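Glutathione S-transferase 2 (Heligmosomoides polygyrus, PDB 1TW9) probably catalyses the conjugation of glutathione to electrophilic substrates, releasing halide from halogenated ones. Local coordinates at residues Y8-G13 against D31-Q36; G15-Q20 against A66-L71. One frame throughout, in Å; residues are numbered along the deposited sequence.

Contact 1 of 2, residues Y8-G13 against D31-Q36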
loop_
_atom_site.group_PDB
_atom_site.type_symbol
_atom_site.label_atom_id
_atom_site.label_comp_id
_atom_site.label_asym_id
_atom_site.label_seq_id
_atom_site.Cartn_x
_atom_site.Cartn_y
_atom_site.Cartn_z
ATOM N N TYR A 8 -12.190 -3.480 14.417
ATOM C CA TYR A 8 -11.807 -4.650 13.652
ATOM C C TYR A 8 -12.595 -5.833 14.222
ATOM O O TYR A 8 -13.407 -5.667 15.090
ATOM C CB TYR A 8 -10.288 -4.857 13.661
ATOM C CG TYR A 8 -9.832 -5.948 12.729
ATOM C CD1 TYR A 8 -10.102 -5.885 11.374
ATOM C CD2 TYR A 8 -9.158 -7.055 13.201
ATOM C CE1 TYR A 8 -9.705 -6.891 10.537
ATOM C CE2 TYR A 8 -8.788 -8.056 12.393
ATOM C CZ TYR A 8 -9.055 -7.961 11.016
ATOM O OH TYR A 8 -8.673 -8.975 10.149
ATOM N N PHE A 9 -12.367 -7.026 13.699
ATOM C CA PHE A 9 -12.886 -8.227 14.268
ATOM C C PHE A 9 -12.079 -8.672 15.474
ATOM O O PHE A 9 -11.015 -8.078 15.790
ATOM C CB PHE A 9 -12.898 -9.300 13.197
ATOM C CG PHE A 9 -13.847 -8.990 12.090
ATOM C CD1 PHE A 9 -15.205 -8.889 12.355
ATOM C CD2 PHE A 9 -13.411 -8.806 10.803
ATOM C CE1 PHE A 9 -16.103 -8.588 11.360
ATOM C CE2 PHE A 9 -14.342 -8.534 9.796
ATOM C CZ PHE A 9 -15.661 -8.417 10.098
ATOM N N ASN A 10 -12.616 -9.661 16.193
ATOM C CA ASN A 10 -11.887 -10.220 17.336
ATOM C C ASN A 10 -10.851 -11.194 16.853
ATOM O O ASN A 10 -10.996 -12.399 16.941
ATOM C CB ASN A 10 -12.783 -10.902 18.394
ATOM C CG ASN A 10 -12.013 -11.304 19.619
ATOM O OD1 ASN A 10 -10.944 -10.789 19.861
ATOM N ND2 ASN A 10 -12.570 -12.233 20.393
ATOM N N GLY A 11 -9.786 -10.616 16.355
ATOM C CA GLY A 11 -8.626 -11.332 15.965
ATOM C C GLY A 11 -7.480 -10.420 15.643
ATOM O O GLY A 11 -7.620 -9.227 15.611
ATOM N N ARG A 12 -6.340 -11.045 15.384
ATOM C CA ARG A 12 -5.114 -10.325 15.031
ATOM C C ARG A 12 -5.340 -9.802 13.616
ATOM O O ARG A 12 -5.625 -8.633 13.430
ATOM C CB ARG A 12 -3.851 -11.226 15.120
ATOM C CG ARG A 12 -3.597 -11.749 16.523
ATOM C CD ARG A 12 -2.362 -12.601 16.617
ATOM N NE ARG A 12 -2.428 -13.751 15.695
ATOM C CZ ARG A 12 -3.127 -14.836 15.943
ATOM N NH1 ARG A 12 -3.724 -14.955 17.105
ATOM N NH2 ARG A 12 -3.156 -15.855 15.095
ATOM N N GLY A 13 -5.194 -10.670 12.624
ATOM C CA GLY A 13 -5.588 -10.370 11.261
ATOM C C GLY A 13 -5.027 -9.084 10.751
ATOM O O GLY A 13 -3.873 -8.761 10.999
ATOM N N ASP A 31 -9.846 -0.400 21.589
ATOM C CA ASP A 31 -9.659 -1.582 20.752
ATOM C C ASP A 31 -11.045 -2.246 20.636
ATOM O O ASP A 31 -11.483 -3.009 21.516
ATOM C CB ASP A 31 -8.648 -2.535 21.389
ATOM C CG ASP A 31 -8.224 -3.660 20.480
ATOM O OD1 ASP A 31 -8.313 -3.465 19.250
ATOM O OD2 ASP A 31 -7.753 -4.754 20.958
ATOM N N VAL A 32 -11.747 -1.885 19.574
ATOM C CA VAL A 32 -13.118 -2.373 19.321
ATOM C C VAL A 32 -13.094 -3.632 18.454
ATOM O O VAL A 32 -12.577 -3.627 17.346
ATOM C CB VAL A 32 -14.039 -1.287 18.710
ATOM C CG1 VAL A 32 -15.413 -1.848 18.460
ATOM C CG2 VAL A 32 -14.065 -0.030 19.666
ATOM N N ARG A 33 -13.650 -4.717 19.018
ATOM C CA ARG A 33 -13.595 -6.029 18.404
ATOM C C ARG A 33 -15.041 -6.459 18.198
ATOM O O ARG A 33 -15.742 -6.877 19.134
ATOM C CB ARG A 33 -12.860 -7.032 19.284
ATOM C CG ARG A 33 -11.404 -6.739 19.377
ATOM C CD ARG A 33 -10.656 -7.521 20.457
ATOM N NE ARG A 33 -9.272 -7.169 20.466
ATOM C CZ ARG A 33 -8.283 -7.942 20.017
ATOM N NH1 ARG A 33 -8.525 -9.196 19.621
ATOM N NH2 ARG A 33 -7.045 -7.493 20.021
ATOM N N LEU A 34 -15.451 -6.354 16.955
ATOM C CA LEU A 34 -16.804 -6.672 16.568
ATOM C C LEU A 34 -17.012 -8.142 16.333
ATOM O O LEU A 34 -16.138 -8.825 15.844
ATOM C CB LEU A 34 -17.125 -5.915 15.285
ATOM C CG LEU A 34 -17.034 -4.388 15.331
ATOM C CD1 LEU A 34 -17.381 -3.834 14.017
ATOM C CD2 LEU A 34 -17.933 -3.776 16.429
ATOM N N THR A 35 -18.229 -8.622 16.622
ATOM C CA THR A 35 -18.668 -9.886 16.096
ATOM C C THR A 35 -19.199 -9.662 14.665
ATOM O O THR A 35 -19.492 -8.532 14.266
ATOM C CB THR A 35 -19.787 -10.475 16.963
ATOM O OG1 THR A 35 -20.909 -9.569 17.002
ATOM C CG2 THR A 35 -19.362 -10.604 18.455
ATOM N N GLN A 36 -19.307 -10.738 13.906
ATOM C CA GLN A 36 -19.923 -10.669 12.578
ATOM C C GLN A 36 -21.310 -10.051 12.702
ATOM O O GLN A 36 -21.742 -9.286 11.842
ATOM C CB GLN A 36 -20.067 -12.058 11.952
ATOM C CG GLN A 36 -19.638 -12.185 10.478
ATOM C CD GLN A 36 -19.883 -10.944 9.621
ATOM O OE1 GLN A 36 -18.999 -10.516 8.892
ATOM N NE2 GLN A 36 -21.087 -10.394 9.687
#

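Contact 2 of 2, residues G15-Q20 against A66-L71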
loop_
_atom_site.group_PDB
_atom_site.type_symbol
_atom_site.label_atom_id
_atom_site.label_comp_id
_atom_site.label_asym_id
_atom_site.label_seq_id
_atom_site.Cartn_x
_atom_site.Cartn_y
_atom_site.Cartn_z
ATOM N N GLY A 15 -5.901 -6.100 11.700
ATOM C CA GLY A 15 -5.889 -5.053 12.722
ATOM C C GLY A 15 -4.600 -5.027 13.552
ATOM O O GLY A 15 -4.239 -4.026 14.123
ATOM N N GLU A 16 -3.852 -6.130 13.546
ATOM C CA GLU A 16 -2.802 -6.337 14.522
ATOM C C GLU A 16 -1.615 -5.389 14.355
ATOM O O GLU A 16 -1.055 -4.974 15.337
ATOM C CB GLU A 16 -2.330 -7.757 14.496
ATOM C CG GLU A 16 -1.381 -8.176 15.610
ATOM C CD GLU A 16 -1.931 -8.103 17.005
ATOM O OE1 GLU A 16 -3.149 -7.925 17.198
ATOM O OE2 GLU A 16 -1.120 -8.271 17.942
ATOM N N CYS A 17 -1.217 -5.084 13.129
ATOM C CA CYS A 17 -0.020 -4.214 12.965
ATOM C C CYS A 17 -0.326 -2.867 13.594
ATOM O O CYS A 17 0.435 -2.363 14.443
ATOM C CB CYS A 17 0.370 -4.224 11.495
ATOM S SG CYS A 17 1.844 -3.239 11.198
ATOM N N ALA A 18 -1.520 -2.348 13.327
ATOM C CA ALA A 18 -1.929 -1.110 13.985
ATOM C C ALA A 18 -1.819 -1.200 15.528
ATOM O O ALA A 18 -1.317 -0.258 16.215
ATOM C CB ALA A 18 -3.250 -0.691 13.493
ATOM N N ARG A 19 -2.364 -2.282 16.108
ATOM C CA ARG A 19 -2.330 -2.504 17.550
ATOM C C ARG A 19 -0.937 -2.535 18.039
ATOM O O ARG A 19 -0.604 -2.019 19.116
ATOM C CB ARG A 19 -3.064 -3.800 17.915
ATOM C CG ARG A 19 -4.536 -3.807 17.549
ATOM C CD ARG A 19 -5.185 -5.011 18.239
ATOM N NE ARG A 19 -6.578 -5.237 17.797
ATOM C CZ ARG A 19 -6.937 -6.203 16.967
ATOM N NH1 ARG A 19 -6.029 -7.040 16.462
ATOM N NH2 ARG A 19 -8.214 -6.359 16.699
ATOM N N GLN A 20 -0.042 -3.138 17.248
ATOM C CA GLN A 20 1.340 -3.178 17.666
ATOM C C GLN A 20 2.089 -1.806 17.539
ATOM O O GLN A 20 2.977 -1.525 18.321
ATOM C CB GLN A 20 2.064 -4.291 17.011
ATOM C CG GLN A 20 1.532 -5.632 17.423
ATOM C CD GLN A 20 2.308 -6.782 16.943
ATOM O OE1 GLN A 20 3.432 -6.593 16.440
ATOM N NE2 GLN A 20 1.752 -7.971 17.072
ATOM N N ALA A 66 -2.743 1.674 5.235
ATOM C CA ALA A 66 -2.863 3.159 5.331
ATOM C C ALA A 66 -2.875 3.617 6.812
ATOM O O ALA A 66 -2.281 4.593 7.172
ATOM C CB ALA A 66 -4.064 3.622 4.645
ATOM N N ILE A 67 -3.598 2.848 7.581
ATOM C CA ILE A 67 -3.694 2.996 9.014
ATOM C C ILE A 67 -2.313 2.845 9.688
ATOM O O ILE A 67 -1.884 3.709 10.468
ATOM C CB ILE A 67 -4.730 2.028 9.578
ATOM C CG1 ILE A 67 -6.162 2.419 9.156
ATOM C CG2 ILE A 67 -4.602 2.007 11.069
ATOM C CD1 ILE A 67 -7.132 1.339 9.524
ATOM N N CYS A 68 -1.616 1.760 9.387
ATOM C CA CYS A 68 -0.314 1.454 10.021
ATOM C C CYS A 68 0.681 2.542 9.663
ATOM O O CYS A 68 1.374 3.003 10.505
ATOM C CB CYS A 68 0.207 0.119 9.516
ATOM S SG CYS A 68 -0.745 -1.157 10.300
ATOM N N ARG A 69 0.752 2.918 8.380
ATOM C CA ARG A 69 1.726 3.938 7.935
ATOM C C ARG A 69 1.417 5.255 8.594
ATOM O O ARG A 69 2.297 5.903 9.107
ATOM C CB ARG A 69 1.707 4.063 6.460
ATOM C CG ARG A 69 2.678 5.040 5.881
ATOM C CD ARG A 69 2.612 5.252 4.386
ATOM N NE ARG A 69 2.667 4.017 3.653
ATOM C CZ ARG A 69 1.633 3.296 3.236
ATOM N NH1 ARG A 69 0.371 3.747 3.307
ATOM N NH2 ARG A 69 1.884 2.138 2.626
ATOM N N TYR A 70 0.157 5.610 8.671
ATOM C CA TYR A 70 -0.252 6.834 9.356
ATOM C C TYR A 70 0.200 6.875 10.841
ATOM O O TYR A 70 0.803 7.829 11.300
ATOM C CB TYR A 70 -1.770 7.017 9.251
ATOM C CG TYR A 70 -2.295 8.123 10.151
ATOM C CD1 TYR A 70 -2.159 9.470 9.765
ATOM C CD2 TYR A 70 -2.896 7.874 11.370
ATOM C CE1 TYR A 70 -2.509 10.454 10.553
ATOM C CE2 TYR A 70 -3.271 8.877 12.118
ATOM C CZ TYR A 70 -3.155 10.156 11.710
ATOM O OH TYR A 70 -3.570 11.142 12.625
ATOM N N LEU A 71 -0.166 5.825 11.576
ATOM C CA LEU A 71 0.213 5.668 12.971
ATOM C C LEU A 71 1.689 5.643 13.105
ATOM O O LEU A 71 2.256 6.323 13.940
ATOM C CB LEU A 71 -0.403 4.414 13.524
ATOM C CG LEU A 71 -1.891 4.456 13.711
ATOM C CD1 LEU A 71 -2.397 3.080 14.155
ATOM C CD2 LEU A 71 -2.391 5.633 14.614
#

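Contact 1 of 2, residues Y8-G13 against D31-Q36
The guanidinium of R33 meets the side chain of N10 at its edge: NH1 donates to OD1 of N10 at 2.9 Å, with OD1 close to the guanidinium plane and the donor nearly in line with the amide C=O. The amide itself is turned 79° from the guanidinium, so the two flat groups do not stack. On another edge of the guanidinium, NE and NH2 both point at OD2 of D31 and grip that single oxygen side-on in a salt bridge. These bonds fix the rotation of the guanidinium between D31 of its own strand and N10 of the loop after strand 4-9, while the extended chain of R33 lays CD 3.3 Å from OD1 of N10. With CG anti to the backbone N (chi1 -173°), N10 sets CG beside its own carbonyl carbon, and OD1 meets R33 at the guanidinium edge.

The F9 ring receives the carbonyl oxygen of L34 at its edge, CD1 to O 3.6 Å, and F39 meets this ring from outside the contact. The Y8 ring carries CB of F9 over the centre of one face and the carbonyl oxygen of G11 at its edge; its hydroxyl is bonded to the backbone N of A14, and V51 and P52 also touch its side chain.

The backbones themselves are joined in parallel. Y8 N bonds to O of V32 (3.0 Å) and L34 N to O of Y8 (2.9 Å), bracketing R33. The CA of R33 adds a CA-H...O contact to the same Y8 oxygen. L34 packs its CB 3.7 Å from O of Y8.

Strands 4-9 and 30-34 are the two parallel strands of a beta-alpha-beta unit, with helix 16-24 as the crossover; this is the opening unit of the thioredoxin-like N-terminal domain of glutathione transferases.

Contact 2 of 2, residues G15-Q20 against A66-L71
Helices 16-20 and 66-71 run nearly parallel, their axes 12° apart and 8.8 Å from each other at closest approach, with A18 facing C68 at a CA to CA distance of 5.0 Å. The small A18 permits this closeness: its methyl CB lies 3.9 Å from CG2 of I67 and equally far from CD1 of L71, which stand one helical turn apart. C68 packs beside it, its SG anti to the carbonyl carbon (chi1 -75°) and 3.3 Å from the backbone N of A18. The same sulfur meets SG of C17 at 3.4 Å, a van der Waals contact far longer than a disulfide bond. No hydrogen bond crosses the interface, and every touching residue is buried.

Helix 155-170 adds L159 against C17 and W155 against C68, while L54 of strand 53-56 backs I67 and L71. R69 forms salt bridges to D89 of its own chain and to D89 of the second subunit, and Y70 meets F83 of the second subunit edge-to-face. The pair is the two-helix layer on one face of the sheet in the thioredoxin-like fold, here wedged between that sheet and the helical C-terminal domain.

The centres of contacts 1 and 2 lie about 14 Å apart, both within the N-terminal thioredoxin-like domain. Their segments alternate along the chain: 8-13, 15-20, 31-36, then 66-71. Contact 1 pairs the parallel strands 4-9 and 30-34, whereas contact 2 sets the crossover helix 16-24 between them against helix 64-75. R19, on the helix side of contact 2, ties them together: its NE forms a salt bridge to OD1 of D31 and its NH1 probably a hydrogen bond to O of G11. One arginine of helix 16-24 thus links edge strand 30-34 to the loop after strand 4-9, while helix 64-75 reaches the second subunit.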